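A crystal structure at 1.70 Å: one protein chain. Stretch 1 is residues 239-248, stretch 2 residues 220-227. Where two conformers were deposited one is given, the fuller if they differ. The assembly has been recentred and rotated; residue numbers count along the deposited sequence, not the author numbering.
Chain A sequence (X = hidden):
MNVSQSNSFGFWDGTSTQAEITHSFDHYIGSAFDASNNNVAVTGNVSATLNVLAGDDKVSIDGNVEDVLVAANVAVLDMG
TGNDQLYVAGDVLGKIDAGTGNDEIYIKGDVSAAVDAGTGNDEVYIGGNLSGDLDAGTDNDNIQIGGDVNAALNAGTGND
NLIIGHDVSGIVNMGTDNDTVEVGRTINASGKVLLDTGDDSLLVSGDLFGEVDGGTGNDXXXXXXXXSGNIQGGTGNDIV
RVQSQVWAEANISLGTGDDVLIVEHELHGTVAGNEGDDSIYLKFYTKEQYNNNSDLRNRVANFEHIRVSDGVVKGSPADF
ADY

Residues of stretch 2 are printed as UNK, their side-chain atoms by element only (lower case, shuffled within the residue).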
ATOM      1  N   ILE A 239      -1.403  13.589 -10.766  1.00  6.63           N
ATOM      2  CA  ILE A 239      -0.197  14.372 -10.488  1.00  5.94           C
ATOM      3  C   ILE A 239       0.869  13.417  -9.906  1.00  5.71           C
ATOM      4  O   ILE A 239       0.577  12.629  -8.966  1.00  6.43           O
ATOM      5  CB  ILE A 239      -0.438  15.590  -9.554  1.00  7.63           C
ATOM      6  CG1 ILE A 239       0.926  16.282  -9.353  1.00  6.17           C
ATOM      7  CG2 ILE A 239      -1.035  15.165  -8.151  1.00  8.09           C
ATOM      8  CD1 ILE A 239       0.800  17.784  -8.920  1.00  9.64           C
ATOM      9  N   VAL A 240       2.048  13.433 -10.494  1.00  5.74           N
ATOM     10  CA  VAL A 240       3.168  12.607 -10.038  1.00  5.59           C
ATOM     11  C   VAL A 240       4.283  13.548  -9.656  1.00  6.47           C
ATOM     12  O   VAL A 240       4.627  14.465 -10.432  1.00  6.90           O
ATOM     13  CB  VAL A 240       3.631  11.631 -11.146  1.00  5.57           C
ATOM     14  CG1 VAL A 240       4.877  10.828 -10.712  1.00  6.12           C
ATOM     15  CG2 VAL A 240       2.479  10.627 -11.522  1.00  6.57           C
ATOM     16  N   ARG A 241       4.864  13.331  -8.482  1.00  7.29           N
ATOM     17  CA  ARG A 241       5.999  14.143  -8.087  1.00  7.42           C
ATOM     18  C   ARG A 241       7.139  13.195  -7.676  1.00  8.16           C
ATOM     19  O   ARG A 241       6.904  12.263  -6.896  1.00  7.06           O
ATOM     20  CB  ARG A 241       5.640  15.043  -6.928  1.00  9.10           C
ATOM     21  CG  ARG A 241       6.829  15.863  -6.353  1.00  8.92           C
ATOM     22  CD  ARG A 241       6.349  17.201  -5.880  1.00 17.60           C
ATOM     23  NE  ARG A 241       5.444  17.041  -4.757  1.00 21.20           N
ATOM     24  CZ  ARG A 241       5.860  16.878  -3.493  1.00 28.55           C
ATOM     25  NH1 ARG A 241       7.166  16.860  -3.245  1.00 24.78           N
ATOM     26  NH2 ARG A 241       4.981  16.710  -2.477  1.00 26.57           N
ATOM     27  N   VAL A 242       8.321  13.439  -8.219  1.00  6.81           N
ATOM     28  CA  VAL A 242       9.534  12.657  -7.856  0.50  7.03           C
ATOM     29  C   VAL A 242      10.547  13.641  -7.300  1.00  7.92           C
ATOM     30  O   VAL A 242      10.929  14.638  -7.954  1.00  8.92           O
ATOM     31  CB  VAL A 242      10.165  11.881  -9.042  0.50  7.31           C
ATOM     32  CG1 VAL A 242      11.459  11.094  -8.593  0.50  7.51           C
ATOM     33  CG2 VAL A 242       9.137  10.968  -9.712  0.50  7.46           C
ATOM     34  N   GLN A 243      11.021  13.365  -6.087  1.00  8.72           N
ATOM     35  CA  GLN A 243      11.902  14.344  -5.427  1.00 10.32           C
ATOM     36  C   GLN A 243      13.402  14.117  -5.536  1.00 11.88           C
ATOM     37  O   GLN A 243      14.176  15.018  -5.193  1.00 13.08           O
ATOM     38  CB  GLN A 243      11.498  14.439  -3.943  1.00 10.99           C
ATOM     39  CG  GLN A 243      10.059  14.830  -3.750  1.00 13.27           C
ATOM     40  CD  GLN A 243       9.769  15.175  -2.319  1.00 22.32           C
ATOM     41  OE1 GLN A 243       9.430  14.311  -1.533  1.00 20.66           O
ATOM     42  NE2 GLN A 243       9.877  16.464  -1.971  1.00 22.55           N
ATOM     43  N   SER A 244      13.814  12.931  -5.984  1.00 10.79           N
ATOM     44  CA  SER A 244      15.230  12.620  -6.180  1.00 13.09           C
ATOM     45  C   SER A 244      15.477  12.134  -7.608  1.00 12.15           C
ATOM     46  O   SER A 244      14.594  12.245  -8.452  1.00 12.92           O
ATOM     47  CB  SER A 244      15.728  11.596  -5.137  1.00 13.82           C
ATOM     48  OG  SER A 244      15.383  11.983  -3.798  1.00 13.31           O
ATOM     49  N   GLN A 245      16.678  11.605  -7.875  1.00 12.56           N
ATOM     50  CA  GLN A 245      17.124  11.258  -9.235  1.00 13.14           C
ATOM     51  C   GLN A 245      16.212  10.248  -9.863  1.00 12.65           C
ATOM     52  O   GLN A 245      15.805   9.279  -9.207  1.00 12.52           O
ATOM     53  CB  GLN A 245      18.533  10.669  -9.205  1.00 13.64           C
ATOM     54  CG  GLN A 245      19.618  11.645  -8.773  1.00 17.39           C
ATOM     55  CD  GLN A 245      19.921  11.611  -7.279  1.00 18.10           C
ATOM     56  OE1 GLN A 245      19.023  11.394  -6.432  1.00 16.87           O
ATOM     57  NE2 GLN A 245      21.193  11.863  -6.940  1.00 21.81           N
ATOM     58  N   VAL A 246      15.914  10.473 -11.144  1.00  9.83           N
ATOM     59  CA  VAL A 246      15.211   9.500 -11.949  1.00 10.03           C
ATOM     60  C   VAL A 246      16.284   8.908 -12.869  1.00 10.83           C
ATOM     61  O   VAL A 246      16.852   9.593 -13.744  1.00 11.66           O
ATOM     62  CB  VAL A 246      14.120  10.140 -12.817  1.00  9.80           C
ATOM     63  CG1 VAL A 246      13.444   9.073 -13.725  1.00  8.90           C
ATOM     64  CG2 VAL A 246      13.050  10.793 -11.938  1.00  9.82           C
ATOM     65  N   TRP A 247      16.599   7.642 -12.636  1.00 11.81           N
ATOM     66  CA  TRP A 247      17.654   6.980 -13.388  1.00 11.82           C
ATOM     67  C   TRP A 247      17.205   6.613 -14.822  1.00 12.01           C
ATOM     68  O   TRP A 247      15.997   6.610 -15.129  1.00 11.55           O
ATOM     69  CB  TRP A 247      18.121   5.756 -12.606  1.00 12.12           C
ATOM     70  CG  TRP A 247      18.967   6.108 -11.366  1.00 14.66           C
ATOM     71  CD1 TRP A 247      19.517   7.329 -11.039  1.00 15.62           C
ATOM     72  CD2 TRP A 247      19.378   5.194 -10.349  1.00 14.00           C
ATOM     73  NE1 TRP A 247      20.218   7.230  -9.842  1.00 15.78           N
ATOM     74  CE2 TRP A 247      20.160   5.922  -9.411  1.00 17.23           C
ATOM     75  CE3 TRP A 247      19.160   3.826 -10.136  1.00 15.28           C
ATOM     76  CZ2 TRP A 247      20.726   5.314  -8.267  1.00 15.97           C
ATOM     77  CZ3 TRP A 247      19.716   3.222  -8.989  1.00 15.45           C
ATOM     78  CH2 TRP A 247      20.485   3.958  -8.081  1.00 15.95           C
ATOM     79  N   ALA A 248      18.190   6.326 -15.695  1.00 12.26           N
ATOM     80  CA  ALA A 248      17.914   6.163 -17.120  1.00 13.39           C
ATOM     81  C   ALA A 248      16.902   5.057 -17.461  1.00 13.82           C
ATOM     82  O   ALA A 248      16.169   5.185 -18.442  1.00 14.11           O
ATOM     83  CB  ALA A 248      19.216   5.918 -17.891  1.00 14.71           C
ATOM     84  N   UNK A 220      -2.838  10.898  -6.952  1.00  5.28           N
ATOM     85  CA  UNK A 220      -1.628  11.605  -6.536  1.00  5.74           C
ATOM     86  C   UNK A 220      -0.568  10.593  -6.154  1.00  6.13           C
ATOM     87  O   UNK A 220      -0.789   9.783  -5.257  1.00  6.91           O
ATOM     88  o   UNK A 220      -2.869  13.526  -5.698  1.00  9.31           O
ATOM     89  c   UNK A 220      -0.664  13.166  -4.845  1.00  5.72           C
ATOM     90  c   UNK A 220      -1.924  12.510  -5.332  1.00  6.82           C
ATOM     91  N   UNK A 221       0.584  10.667  -6.816  1.00  5.18           N
ATOM     92  CA  UNK A 221       1.733   9.780  -6.484  1.00  5.55           C
ATOM     93  C   UNK A 221       2.928  10.629  -6.179  1.00  6.06           C
ATOM     94  O   UNK A 221       3.343  11.446  -7.042  1.00  8.06           O
ATOM     95  c   UNK A 221       2.003   8.890  -7.702  1.00  4.85           C
ATOM     96  c   UNK A 221       3.361   8.151  -7.564  1.00  5.38           C
ATOM     97  c   UNK A 221       0.790   7.322  -9.313  1.00  8.54           C
ATOM     98  c   UNK A 221       0.852   7.869  -7.860  1.00  5.93           C
ATOM     99  N   UNK A 222       3.533  10.407  -5.009  1.00  5.89           N
ATOM    100  CA  UNK A 222       4.717  11.135  -4.596  1.00  7.25           C
ATOM    101  C   UNK A 222       5.819  10.120  -4.228  1.00  7.30           C
ATOM    102  O   UNK A 222       5.606   9.231  -3.367  1.00  8.82           O
ATOM    103  c   UNK A 222       5.756  12.721  -2.944  1.00  8.41           C
ATOM    104  c   UNK A 222       4.451  11.985  -3.384  1.00  7.76           C
ATOM    105  c   UNK A 222       2.803  13.789  -2.448  1.00 14.07           C
ATOM    106  c   UNK A 222       3.370  13.044  -3.695  1.00  7.92           C
ATOM    107  N   UNK A 223       6.970  10.267  -4.873  1.00  5.88           N
ATOM    108  CA  UNK A 223       8.168   9.438  -4.573  1.00  7.03           C
ATOM    109  C   UNK A 223       9.228  10.374  -4.023  1.00  8.54           C
ATOM    110  O   UNK A 223       9.737  11.261  -4.752  1.00  9.03           O
ATOM    111  c   UNK A 223       9.869   7.665  -5.368  1.00  8.14           C
ATOM    112  c   UNK A 223       6.803   6.835  -5.827  1.00  6.97           C
ATOM    113  c   UNK A 223       7.618   7.922  -6.609  1.00  7.54           C
ATOM    114  c   UNK A 223       8.725   8.665  -5.808  1.00  6.64           C
ATOM    115  N   UNK A 224       9.583  10.213  -2.745  1.00  8.81           N
ATOM    116  CA  UNK A 224      10.638  11.087  -2.128  1.00 10.68           C
ATOM    117  C   UNK A 224      12.057  10.743  -2.581  1.00 10.46           C
ATOM    118  O   UNK A 224      12.879  11.634  -2.729  1.00 10.66           O
ATOM    119  c   UNK A 224      10.599  10.999  -0.634  1.00 10.48           C
ATOM    120  N   UNK A 225      12.297   9.455  -2.817  1.00  9.87           N
ATOM    121  CA  UNK A 225      13.618   8.933  -3.147  1.00 10.21           C
ATOM    122  C   UNK A 225      13.778   8.841  -4.650  1.00 10.99           C
ATOM    123  O   UNK A 225      13.106   9.563  -5.373  1.00 10.58           O
ATOM    124  N   UNK A 226      14.708   7.989  -5.089  1.00 11.74           N
ATOM    125  CA  UNK A 226      15.078   7.883  -6.493  1.00 12.13           C
ATOM    126  C   UNK A 226      14.095   6.962  -7.149  1.00 12.44           C
ATOM    127  O   UNK A 226      13.459   6.167  -6.449  1.00 12.75           O
ATOM    128  c   UNK A 226      16.475   7.273  -6.636  1.00 12.27           C
ATOM    129  c   UNK A 226      17.538   8.094  -5.903  1.00 14.08           C
ATOM    130  c   UNK A 226      18.920   7.447  -6.003  1.00 18.40           C
ATOM    131  n   UNK A 226      20.061   7.810  -3.844  1.00 28.23           N
ATOM    132  c   UNK A 226      19.962   8.308  -5.270  1.00 24.60           C
ATOM    133  N   UNK A 227      13.994   7.050  -8.479  1.00 10.49           N
ATOM    134  CA  UNK A 227      13.123   6.148  -9.237  1.00  9.37           C
ATOM    135  C   UNK A 227      14.013   5.487 -10.278  1.00 10.41           C
ATOM    136  O   UNK A 227      14.635   6.181 -11.105  1.00 11.70           O
ATOM    137  c   UNK A 227      11.092   7.660  -8.949  1.00 10.43           C
ATOM    138  c   UNK A 227      12.005   6.912  -9.989  1.00  9.63           C
ATOM    139  c   UNK A 227      11.145   5.961 -10.887  1.00  8.52           C
TER

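Position 220 carries three side-chain atoms, a first carbon bearing one oxygen and one carbon; the oxygen lies 3.5 Å from Ile-239 CG2. Its backbone lies beside Ile-239, with the two CA atoms 5.0 Å apart, and both side chains project from the same face of the sheet. The residue is Thr-220, and the oxygen is its OG1.

At position 221 there are four carbons, forked at the first, with one arm two carbons long. They turn to the buried face together with Val-240, whose CG2 lies 4.2 Å from the CB of position 221. This pattern defines isoleucine, since leucine would fork one atom later, and the residue is Ile-221. Its backbone bonds in both directions: Ile-221 N donates to Ile-239 O (2.9 Å), and Arg-241 N donates to Ile-221 O (2.8 Å).

Position 222 repeats the same forked set of four carbons, now on the face shared with Arg-241. It is Ile-222, with chi1 in m and chi2 in t. Its CG2 lies over one face of the Arg-241 guanidinium, while its CD1 is 3.6 Å from Arg-241 NH2, so the planar group rests against hydrocarbon.

Four carbons with the early fork recur at position 223, back on the buried face beside Val-242. This is Ile-223, whose chi2 is m rather than t and whose side-chain end leads away from stretch 1. The backbone pattern continues without a break: Ile-223 N donates to Arg-241 O and Gln-243 N to Ile-223 O, each at 2.8 Å.

A single carbon follows at position 224, 3.6 Å from Gln-243 OE1 through its CB, and the residue is therefore Ala-224. Its carbonyl leaves the strand pattern and accepts a hydrogen bond from a side chain, with Ser-244 OG 2.7 Å from Ala-224 O.

No side-chain atom is present at position 225, which identifies Gly-225. Its carbonyl approaches the turn of stretch 1, with Ser-244 CB 3.3 Å from Gly-225 O; the hydrogen bond from Ser-244 N to Gly-225 O, at 3.5 Å, is weak.

Position 226 has four carbons in a row ending in nitrogen, an unbranched chain that runs beside Gln-245 and Trp-247. It is Lys-226: its CE is 3.4 Å from Gln-245 OE1, and its CD packs obliquely against the indole, 3.6 Å from Trp-247 CZ2.

At position 227 one carbon carries two others, one of them 3.5 Å from Val-242 CG1; this is Val-227, and that atom is its CG2. The residue is buried. Val-227 N donates to Gln-245 O (3.0 Å), and Trp-247 N donates to Val-227 O (2.9 Å).

The contact is thus built on two parallel strands in direct register, their axes 4.8 Å apart. Alternating side chains place Val-240, Val-242, Ile-221 and Ile-223 on the buried face and Ile-239, Arg-241, Thr-220 and Ile-222 on the partly exposed one. Past the strands, the serine hydroxyl ties the two turns together, and paired backbone bonds resume around Val-227. Together the stretches bury 812 Å².

Stretch 2 (220-227) TIIIAGKV
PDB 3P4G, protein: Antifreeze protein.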